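Local coordinates for protein pyrroline carboxylate reductase (Plasmodium falciparum, PDB 2RCY) that binds NADP and probably reduces pyrroline-5-carboxylate to proline with NADPH as the hydride donor, at residues A[59-65]-A[85-91]; A[8-12]-A[34-38]. One frame throughout, in Å; residues are numbered along the deposited sequence.

Interaction 1 (A[59-65]-A[85-91]). With NAP (NADP nicotinamide-adenine-dinucleotide phosphate), chain G.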
# COMPACT_ATOMS: atom_id res chain seq x y z
N CYS A 59 32.80 5.97 46.33
CA CYS A 59 31.44 6.51 46.33
C CYS A 59 30.46 5.65 47.11
O CYS A 59 30.67 4.45 47.29
CB CYS A 59 30.95 6.70 44.89
SG CYS A 59 31.99 7.80 43.92
N ASP A 60 29.38 6.28 47.58
CA ASP A 60 28.33 5.61 48.34
C ASP A 60 27.22 5.12 47.42
O ASP A 60 26.64 4.06 47.64
CB ASP A 60 27.75 6.55 49.41
CG ASP A 60 28.82 7.12 50.32
OD1 ASP A 60 29.37 6.37 51.15
OD2 ASP A 60 29.11 8.33 50.20
N ILE A 61 26.92 5.92 46.39
CA ILE A 61 25.95 5.56 45.37
C ILE A 61 26.64 5.53 44.01
O ILE A 61 27.26 6.51 43.59
CB ILE A 61 24.72 6.51 45.36
CG1 ILE A 61 23.89 6.31 46.63
CG2 ILE A 61 23.86 6.29 44.11
CD1 ILE A 61 22.79 7.34 46.84
N ILE A 62 26.55 4.38 43.33
CA ILE A 62 27.21 4.17 42.05
C ILE A 62 26.18 4.08 40.92
O ILE A 62 25.20 3.34 41.02
CB ILE A 62 28.11 2.90 42.06
CG1 ILE A 62 29.17 2.99 43.16
CG2 ILE A 62 28.80 2.69 40.72
CD1 ILE A 62 28.77 2.36 44.49
N VAL A 63 26.40 4.85 39.86
CA VAL A 63 25.51 4.87 38.70
C VAL A 63 26.19 4.19 37.51
O VAL A 63 27.27 4.60 37.08
CB VAL A 63 25.08 6.31 38.31
CG1 VAL A 63 24.09 6.29 37.15
CG2 VAL A 63 24.47 7.03 39.50
N CYS A 64 25.54 3.15 37.00
CA CYS A 64 26.01 2.44 35.81
C CYS A 64 25.44 3.11 34.56
O CYS A 64 24.29 2.89 34.20
CB CYS A 64 25.62 0.96 35.87
SG CYS A 64 26.41 -0.06 34.61
N ALA A 65 26.26 3.94 33.92
CA ALA A 65 25.83 4.74 32.77
C ALA A 65 26.50 4.33 31.46
O ALA A 65 26.64 5.13 30.54
CB ALA A 65 26.05 6.23 33.06
N LYS A 85 26.72 -0.82 49.71
CA LYS A 85 26.55 0.37 48.87
C LYS A 85 25.36 0.24 47.91
O LYS A 85 24.92 -0.87 47.61
CB LYS A 85 27.83 0.66 48.10
CG LYS A 85 29.04 0.88 49.00
CD LYS A 85 30.24 1.38 48.23
CE LYS A 85 31.37 1.71 49.18
NZ LYS A 85 32.41 2.54 48.52
N LEU A 86 24.86 1.38 47.45
CA LEU A 86 23.71 1.41 46.54
C LEU A 86 24.15 1.51 45.08
O LEU A 86 24.84 2.46 44.69
CB LEU A 86 22.75 2.55 46.90
CG LEU A 86 21.43 2.64 46.13
CD1 LEU A 86 20.47 1.52 46.52
CD2 LEU A 86 20.78 4.00 46.37
N LEU A 87 23.73 0.54 44.28
CA LEU A 87 23.98 0.54 42.85
C LEU A 87 22.71 0.92 42.09
O LEU A 87 21.69 0.25 42.21
CB LEU A 87 24.48 -0.83 42.38
CG LEU A 87 24.71 -1.05 40.88
CD1 LEU A 87 25.97 -0.33 40.39
CD2 LEU A 87 24.77 -2.53 40.56
N ILE A 88 22.79 2.02 41.34
CA ILE A 88 21.68 2.41 40.47
C ILE A 88 22.08 2.22 39.00
O ILE A 88 23.13 2.68 38.57
CB ILE A 88 21.13 3.86 40.79
CG1 ILE A 88 21.66 4.93 39.82
CG2 ILE A 88 21.39 4.26 42.24
CD1 ILE A 88 20.68 5.31 38.74
N SER A 89 21.23 1.51 38.26
CA SER A 89 21.50 1.23 36.85
C SER A 89 20.52 1.97 35.95
O SER A 89 19.31 1.91 36.16
CB SER A 89 21.43 -0.28 36.58
OG SER A 89 21.72 -0.57 35.23
N ILE A 90 21.06 2.68 34.96
CA ILE A 90 20.24 3.36 33.96
C ILE A 90 20.25 2.64 32.61
O ILE A 90 19.70 3.14 31.63
CB ILE A 90 20.61 4.87 33.80
CG1 ILE A 90 22.05 5.03 33.28
CG2 ILE A 90 20.39 5.63 35.10
CD1 ILE A 90 22.32 6.37 32.62
N CYS A 91 20.88 1.47 32.58
CA CYS A 91 20.99 0.65 31.37
C CYS A 91 19.63 0.19 30.87
O CYS A 91 18.81 -0.32 31.64
CB CYS A 91 21.90 -0.56 31.61
SG CYS A 91 23.64 -0.16 31.83
PA NAP G . 27.01 6.56 24.96
O1A NAP G . 26.83 8.01 24.61
O2A NAP G . 27.74 5.65 24.01
O5B NAP G . 27.68 6.48 26.42
C5B NAP G . 28.57 5.44 26.82
C4B NAP G . 29.76 6.08 27.51
O4B NAP G . 30.43 5.13 28.35
C3B NAP G . 30.78 6.59 26.51
O3B NAP G . 30.94 8.00 26.66
C2B NAP G . 32.08 5.87 26.83
O2B NAP G . 33.20 6.75 26.84
C1B NAP G . 31.84 5.29 28.22
N9A NAP G . 32.51 3.98 28.45
C8A NAP G . 32.86 3.07 27.52
N7A NAP G . 33.44 2.01 28.12
C5A NAP G . 33.46 2.26 29.44
C6A NAP G . 33.92 1.55 30.55
N6A NAP G . 34.50 0.34 30.39
N1A NAP G . 33.79 2.09 31.78
C2A NAP G . 33.22 3.29 31.95
N3A NAP G . 32.76 3.99 30.91
C4A NAP G . 32.87 3.50 29.64
O3 NAP G . 25.56 5.92 25.24
PN NAP G . 24.43 6.70 26.08
O1N NAP G . 23.39 7.19 25.11
O2N NAP G . 25.10 7.67 27.03
O5D NAP G . 23.74 5.53 26.94
C5D NAP G . 24.38 4.93 28.07
C4D NAP G . 23.33 4.14 28.85
O4D NAP G . 22.26 5.00 29.26
C3D NAP G . 22.72 3.02 28.03
O3D NAP G . 22.79 1.81 28.79
C2D NAP G . 21.28 3.43 27.79
O2D NAP G . 20.38 2.32 27.86
C1D NAP G . 21.00 4.41 28.91
N1N NAP G . 20.02 5.45 28.55
C2N NAP G . 20.30 6.34 27.58
C3N NAP G . 19.37 7.33 27.25
C7N NAP G . 19.69 8.33 26.18
O7N NAP G . 20.84 8.26 25.50
N7N NAP G . 18.89 9.27 25.94
C4N NAP G . 18.15 7.37 27.91
C5N NAP G . 17.88 6.43 28.90
C6N NAP G . 18.85 5.47 29.20
P2B NAP G . 33.97 7.16 25.48
O1X NAP G . 35.27 7.74 25.98
O2X NAP G . 34.12 5.87 24.71
O3X NAP G . 33.06 8.18 24.83
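Parallel strands 61-64 and 86-89, joined through helix 71-77 in a beta-alpha-beta crossover of the Rossmann-type domain, meet here with Ile-61, Ile-62, Val-63 and Cys-64 opposite Leu-86, Leu-87, Ile-88 and Ser-89. Their hydrogen bonds alternate in the parallel manner: Ile-62 gives its N to Leu-86 O and takes Ile-88 N on its own O (2.8 Å), and Cys-64 N closes on Ile-88 O. The bonds are nearly straight, 170° at the Ile-62 hydrogen. On one face the Ile-61 and Leu-86 side chains lie side by side, CG1 of the first against CD2 of the second, while Ile-61 CG2 meets Ile-88 CG2 at 3.7 Å. Val-63 CG2 presses on Ile-88 CG1 at 3.5 Å, and helix 135-146 packs over this face. At the N-terminal end the extended Lys-85 chain reaches back along the neighbouring segment, and its NZ binds Cys-59 O (2.9 Å) from 31° off the carbonyl plane; Ala-56 O is a second acceptor, so the ammonium ties the end of helix 52-58 to the sheet. The C-terminal ends enter the NADP pocket. There Ile-90 has CG1 between its backbone N and carbonyl carbon (chi1 63°), which lays CG1 against Cys-64 O. Ile-90 CD1 then lies 3.6 Å from O4D of the nicotinamide ribose of NADP, and 3.8 Å from Ala-65 CB.

Interaction 2 (A[8-12]-A[34-38]). With NAP (NADP nicotinamide-adenine-dinucleotide phosphate), chain G.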
# COMPACT_ATOMS: atom_id res chain seq x y z
N GLY A 8 28.83 8.51 42.14
CA GLY A 8 29.77 8.10 41.09
C GLY A 8 29.08 7.67 39.81
O GLY A 8 28.15 6.87 39.83
N PHE A 9 29.56 8.21 38.69
CA PHE A 9 29.00 7.90 37.38
C PHE A 9 29.97 7.09 36.53
O PHE A 9 31.00 7.60 36.08
CB PHE A 9 28.59 9.19 36.65
CG PHE A 9 27.36 9.84 37.22
CD1 PHE A 9 27.47 10.80 38.23
CD2 PHE A 9 26.10 9.50 36.76
CE1 PHE A 9 26.34 11.40 38.76
CE2 PHE A 9 24.96 10.10 37.28
CZ PHE A 9 25.08 11.05 38.29
N MSE A 10 29.64 5.82 36.32
CA MSE A 10 30.45 4.94 35.48
C MSE A 10 30.08 5.15 34.02
O MSE A 10 29.15 4.53 33.50
CB MSE A 10 30.28 3.48 35.91
CG MSE A 10 30.60 3.24 37.38
SE MSE A 10 30.79 1.36 37.90
CE MSE A 10 29.02 0.73 37.41
N GLY A 11 30.81 6.05 33.36
CA GLY A 11 30.53 6.44 31.98
C GLY A 11 29.82 7.77 31.90
O GLY A 11 28.80 7.98 32.57
N LEU A 12 30.35 8.69 31.10
CA LEU A 12 29.72 9.99 30.87
C LEU A 12 29.43 10.22 29.39
O LEU A 12 29.99 11.12 28.76
CB LEU A 12 30.56 11.14 31.43
CG LEU A 12 30.47 11.55 32.90
CD1 LEU A 12 30.95 12.99 33.04
CD2 LEU A 12 29.06 11.42 33.48
N LEU A 34 30.77 14.69 43.58
CA LEU A 34 30.34 14.09 42.32
C LEU A 34 31.55 13.60 41.53
O LEU A 34 32.45 14.37 41.21
CB LEU A 34 29.51 15.08 41.49
CG LEU A 34 27.99 15.04 41.61
CD1 LEU A 34 27.50 15.43 43.00
CD2 LEU A 34 27.35 15.94 40.56
N PHE A 35 31.55 12.30 41.22
CA PHE A 35 32.69 11.65 40.56
C PHE A 35 32.27 10.91 39.30
O PHE A 35 31.09 10.58 39.12
CB PHE A 35 33.39 10.69 41.53
CG PHE A 35 33.84 11.33 42.81
CD1 PHE A 35 33.05 11.26 43.96
CD2 PHE A 35 35.06 12.00 42.89
CE1 PHE A 35 33.46 11.85 45.15
CE2 PHE A 35 35.48 12.59 44.08
CZ PHE A 35 34.68 12.51 45.21
N TYR A 36 33.24 10.64 38.43
CA TYR A 36 33.00 9.89 37.19
C TYR A 36 34.25 9.17 36.69
O TYR A 36 35.38 9.55 37.03
CB TYR A 36 32.44 10.81 36.09
CG TYR A 36 33.50 11.51 35.27
CD1 TYR A 36 34.11 12.68 35.73
CD2 TYR A 36 33.89 11.01 34.02
CE1 TYR A 36 35.08 13.33 34.97
CE2 TYR A 36 34.86 11.65 33.26
CZ TYR A 36 35.45 12.81 33.74
OH TYR A 36 36.41 13.44 32.98
N TYR A 37 34.04 8.13 35.88
CA TYR A 37 35.12 7.52 35.10
C TYR A 37 34.69 7.21 33.67
O TYR A 37 33.55 6.79 33.43
CB TYR A 37 35.67 6.25 35.77
CG TYR A 37 36.58 5.44 34.85
CD1 TYR A 37 37.90 5.82 34.63
CD2 TYR A 37 36.10 4.31 34.19
CE1 TYR A 37 38.72 5.09 33.78
CE2 TYR A 37 36.92 3.57 33.34
CZ TYR A 37 38.23 3.97 33.14
OH TYR A 37 39.04 3.24 32.30
N GLY A 38 35.62 7.41 32.74
CA GLY A 38 35.47 6.98 31.35
C GLY A 38 36.84 6.66 30.77
O GLY A 38 37.85 7.10 31.32
PA NAP G . 27.01 6.56 24.96
O1A NAP G . 26.83 8.01 24.61
O2A NAP G . 27.74 5.65 24.01
O5B NAP G . 27.68 6.48 26.42
C5B NAP G . 28.57 5.44 26.82
C4B NAP G . 29.76 6.08 27.51
O4B NAP G . 30.43 5.13 28.35
C3B NAP G . 30.78 6.59 26.51
O3B NAP G . 30.94 8.00 26.66
C2B NAP G . 32.08 5.87 26.83
O2B NAP G . 33.20 6.75 26.84
C1B NAP G . 31.84 5.29 28.22
N9A NAP G . 32.51 3.98 28.45
C8A NAP G . 32.86 3.07 27.52
N7A NAP G . 33.44 2.01 28.12
C5A NAP G . 33.46 2.26 29.44
C6A NAP G . 33.92 1.55 30.55
N6A NAP G . 34.50 0.34 30.39
N1A NAP G . 33.79 2.09 31.78
C2A NAP G . 33.22 3.29 31.95
N3A NAP G . 32.76 3.99 30.91
C4A NAP G . 32.87 3.50 29.64
O3 NAP G . 25.56 5.92 25.24
PN NAP G . 24.43 6.70 26.08
O1N NAP G . 23.39 7.19 25.11
O2N NAP G . 25.10 7.67 27.03
O5D NAP G . 23.74 5.53 26.94
C5D NAP G . 24.38 4.93 28.07
C4D NAP G . 23.33 4.14 28.85
O4D NAP G . 22.26 5.00 29.26
C3D NAP G . 22.72 3.02 28.03
O3D NAP G . 22.79 1.81 28.79
C2D NAP G . 21.28 3.43 27.79
O2D NAP G . 20.38 2.32 27.86
C1D NAP G . 21.00 4.41 28.91
N1N NAP G . 20.02 5.45 28.55
C2N NAP G . 20.30 6.34 27.58
C3N NAP G . 19.37 7.33 27.25
C7N NAP G . 19.69 8.33 26.18
O7N NAP G . 20.84 8.26 25.50
N7N NAP G . 18.89 9.27 25.94
C4N NAP G . 18.15 7.37 27.91
C5N NAP G . 17.88 6.43 28.90
C6N NAP G . 18.85 5.47 29.20
P2B NAP G . 33.97 7.16 25.48
O1X NAP G . 35.27 7.74 25.98
O2X NAP G . 34.12 5.87 24.71
O3X NAP G . 33.06 8.18 24.83
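Three backbone hydrogen bonds join segments 8-12 and 34-38 as parallel neighbours. Phe-9 gives its N to Phe-35 O (2.9 Å) and receives Tyr-37 N on its O; one step on, Gly-11 N reaches Tyr-37 O at 2.8 Å, a bond bent to 136° at the hydrogen as the chain leaves the strand. Weaker CA-H...O contacts, such as Tyr-36 CA to Phe-9 O, lie between them.

Among the side chains, Leu-12 and Tyr-36 carry the contact, crossing at about a right angle. Leu-12 CD1 sits over one face of the Tyr-36 ring, 3.9 Å from its centroid and displaced toward the rim, a CH-pi contact, while Leu-12 CG touches Tyr-36 CD2 at 3.6 Å. Tyr-36 CG lies between the backbone N and carbonyl carbon (chi1 87°), turning the ring under the leucine, and its OH is hydrogen-bonded to the backbone N of Lys-42. The Phe-9 ring instead offers an edge, with Phe-35 O in its plane 3.7 Å from Phe-9 CD1.

Toward the cofactor, Gly-11 CA comes within 3.5 Å of adenine N3A, and Tyr-37 CD2 lies 3.8 Å from C2A. The turn from strand 7-10 through Gly-11 into helix 14-26, beside the adenosine, is consistent with the GxGxxG dinucleotide-binding turn of the Rossmann fold.

Interactions 1 and 2 each close a beta-alpha-beta unit of the same sheet, one after the other along the chain; their centres lie about 10 Å apart, and they join where strand 61-64 borders strand 7-10. Val-63 spans that seam through probable hydrogen bonds of both its backbone N and its O: Val-63 N lies 2.7 Å from Gly-8 O, Val-63 O 2.8 Å from Met-10 N. Further along, Ala-65 CB packs 3.3 Å from Gly-11 O. The C-terminal ends of all four segments gather beside NADP: interaction 2 meets the adenosine half, whereas Ile-90 and Cys-91 of interaction 1 meet the nicotinamide ribose. Gln-14 N, Met-15 N, Gly-92 N and Ser-225 OG of a second subunit add hydrogen bonds.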